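Local coordinates for 16S rRNA methylase (Uncultured bacterium, PDB 7JLZ), which probably methylates N1 of adenine 1408 in 16S rRNA of the 30S ribosomal subunit, a modification that confers aminoglycoside resistance, at residues 38-43 against 69-74. Residues are numbered along the deposited sequence; the frame is centred on the assembly and turned at random.
Sequences YVYKNA and QKENIT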
loop_
_atom_site.group_PDB
_atom_site.type_symbol
_atom_site.label_atom_id
_atom_site.label_comp_id
_atom_site.label_asym_id
_atom_site.label_seq_id
_atom_site.Cartn_x
_atom_site.Cartn_y
_atom_site.Cartn_z
ATOM N N TYR A 38 -8.868 3.647 -1.446
ATOM C CA TYR A 38 -8.117 3.080 -2.564
ATOM C C TYR A 38 -8.502 1.629 -2.808
ATOM O O TYR A 38 -8.628 1.191 -3.961
ATOM C CB TYR A 38 -6.626 3.195 -2.262
ATOM C CG TYR A 38 -5.677 2.849 -3.400
ATOM C CD1 TYR A 38 -5.373 3.793 -4.368
ATOM C CD2 TYR A 38 -5.054 1.612 -3.472
ATOM C CE1 TYR A 38 -4.508 3.524 -5.385
ATOM C CE2 TYR A 38 -4.169 1.323 -4.503
ATOM C CZ TYR A 38 -3.904 2.289 -5.458
ATOM O OH TYR A 38 -3.035 2.032 -6.487
ATOM N N VAL A 39 -8.704 0.878 -1.728
ATOM C CA VAL A 39 -9.077 -0.530 -1.849
ATOM C C VAL A 39 -10.441 -0.655 -2.515
ATOM O O VAL A 39 -10.619 -1.407 -3.483
ATOM C CB VAL A 39 -9.071 -1.189 -0.462
ATOM C CG1 VAL A 39 -9.632 -2.619 -0.556
ATOM C CG2 VAL A 39 -7.640 -1.191 0.105
ATOM N N TYR A 40 -11.418 0.104 -2.013
ATOM C CA TYR A 40 -12.774 0.083 -2.557
ATOM C C TYR A 40 -12.801 0.504 -4.023
ATOM O O TYR A 40 -13.409 -0.164 -4.867
ATOM C CB TYR A 40 -13.646 1.009 -1.709
ATOM C CG TYR A 40 -14.994 1.398 -2.284
ATOM C CD1 TYR A 40 -16.118 0.610 -2.077
ATOM C CD2 TYR A 40 -15.157 2.598 -2.972
ATOM C CE1 TYR A 40 -17.364 0.993 -2.585
ATOM C CE2 TYR A 40 -16.390 2.983 -3.468
ATOM C CZ TYR A 40 -17.486 2.177 -3.271
ATOM O OH TYR A 40 -18.715 2.560 -3.765
ATOM N N LYS A 41 -12.166 1.631 -4.340
ATOM C CA LYS A 41 -12.211 2.134 -5.703
ATOM C C LYS A 41 -11.564 1.152 -6.670
ATOM O O LYS A 41 -12.102 0.883 -7.749
ATOM C CB LYS A 41 -11.531 3.499 -5.764
ATOM C CG LYS A 41 -12.281 4.579 -4.994
ATOM C CD LYS A 41 -13.552 5.019 -5.725
ATOM C CE LYS A 41 -14.224 6.220 -5.054
ATOM N NZ LYS A 41 -15.392 6.741 -5.849
ATOM N N ASN A 42 -10.424 0.575 -6.286
ATOM C CA ASN A 42 -9.740 -0.328 -7.202
ATOM C C ASN A 42 -10.465 -1.663 -7.320
ATOM O O ASN A 42 -10.558 -2.221 -8.422
ATOM C CB ASN A 42 -8.282 -0.497 -6.776
ATOM C CG ASN A 42 -7.402 0.615 -7.326
ATOM O OD1 ASN A 42 -6.969 1.502 -6.598
ATOM N ND2 ASN A 42 -7.155 0.579 -8.629
ATOM N N ALA A 43 -11.031 -2.164 -6.217
ATOM C CA ALA A 43 -11.826 -3.391 -6.281
ATOM C C ALA A 43 -13.000 -3.257 -7.246
ATOM O O ALA A 43 -13.267 -4.159 -8.049
ATOM C CB ALA A 43 -12.327 -3.765 -4.886
ATOM N N GLN A 69 -19.110 -4.060 1.912
ATOM C CA GLN A 69 -19.984 -5.180 2.228
ATOM C C GLN A 69 -21.403 -4.906 1.755
ATOM O O GLN A 69 -22.051 -5.782 1.172
ATOM C CB GLN A 69 -19.955 -5.459 3.726
ATOM C CG GLN A 69 -20.785 -6.650 4.136
ATOM C CD GLN A 69 -21.641 -6.355 5.345
ATOM O OE1 GLN A 69 -22.478 -5.451 5.317
ATOM N NE2 GLN A 69 -21.432 -7.109 6.419
ATOM N N LYS A 70 -21.887 -3.680 1.973
ATOM C CA LYS A 70 -23.237 -3.332 1.549
ATOM C C LYS A 70 -23.363 -3.373 0.033
ATOM O O LYS A 70 -24.361 -3.870 -0.498
ATOM C CB LYS A 70 -23.616 -1.949 2.082
ATOM N N GLU A 71 -22.362 -2.865 -0.680
ATOM C CA GLU A 71 -22.401 -2.833 -2.135
ATOM C C GLU A 71 -21.936 -4.136 -2.771
ATOM O O GLU A 71 -21.792 -4.192 -3.997
ATOM C CB GLU A 71 -21.564 -1.661 -2.656
ATOM C CG GLU A 71 -22.188 -0.311 -2.365
ATOM C CD GLU A 71 -21.196 0.832 -2.419
ATOM O OE1 GLU A 71 -21.205 1.672 -1.490
ATOM O OE2 GLU A 71 -20.411 0.891 -3.388
ATOM N N ASN A 72 -21.703 -5.175 -1.967
ATOM C CA ASN A 72 -21.294 -6.487 -2.470
ATOM C C ASN A 72 -19.999 -6.395 -3.274
ATOM O O ASN A 72 -19.841 -7.049 -4.307
ATOM C CB ASN A 72 -22.410 -7.134 -3.297
ATOM C CG ASN A 72 -22.398 -8.651 -3.207
ATOM O OD1 ASN A 72 -22.239 -9.219 -2.125
ATOM N ND2 ASN A 72 -22.559 -9.313 -4.347
ATOM N N ILE A 73 -19.071 -5.565 -2.807
ATOM C CA ILE A 73 -17.730 -5.477 -3.414
ATOM C C ILE A 73 -16.890 -6.535 -2.707
ATOM O O ILE A 73 -16.121 -6.264 -1.784
ATOM C CB ILE A 73 -17.131 -4.072 -3.298
ATOM C CG1 ILE A 73 -18.124 -3.010 -3.780
ATOM C CG2 ILE A 73 -15.822 -3.983 -4.071
ATOM C CD1 ILE A 73 -18.512 -3.142 -5.228
ATOM N N THR A 74 -17.043 -7.783 -3.158
ATOM C CA THR A 74 -16.504 -8.923 -2.429
ATOM C C THR A 74 -14.999 -9.099 -2.606
ATOM O O THR A 74 -14.394 -9.880 -1.863
ATOM C CB THR A 74 -17.231 -10.202 -2.850
ATOM O OG1 THR A 74 -17.306 -10.262 -4.277
ATOM C CG2 THR A 74 -18.644 -10.223 -2.278
#
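Tyr40 reaches out from helix 37-45 and gives its phenol hydrogen to Glu71, with OH and OE2 modelled only 2.4 Å apart; that is too short to take at face value, so the exact length is doubtful, while the pairing and its direction stand. OE2 sits at the edge of the ring, in its plane, while the carboxylate itself stands almost square to the ring, the two planes 88° apart. The other carboxylate oxygen, OE1, forms a salt bridge with Lys67. CG of Tyr40 lies anti to the backbone N (chi1 166°), which carries the phenol across to the C-terminal end of helix 58-70; Glu71 meets it with a chain extended beyond CG.

Beside this polar link the packing is aliphatic. Ile73 sets CG2 against CB of Ala43 at 3.6 Å, and its other branch, CG1, approaches CE1 of Tyr40 obliquely at 4.2 Å. The CA atoms of Ala43 and Ile73 are 6.9 Å apart, the nearest backbone approach between the two segments.

Glu71 is the first residue to leave helical phi/psi after helix 58-70. A Schellman turn through Asn72, at positive phi, with Asn72 N bonded to Gln69 O and Ile73 N to Ser68 O, then carries Ile73 toward Ala43. The chain heads into strand 76-80, where Tyr78 touches Tyr40 and Ala76 touches Ala43, while Tyr64 meets the Tyr40 ring from helix 58-70. The contact thus joins helix 37-45 to the turn leading from helix 58-70 into strand 76-80 of the Rossmann-like methyltransferase fold.

With Lys67 on OE1 and the Tyr40 hydroxyl on OE2, the carboxylate has a partner on each oxygen, so its rotation is probably restrained; the lysine's charge would tend to keep it ionised, consistent with its role as acceptor for the phenol.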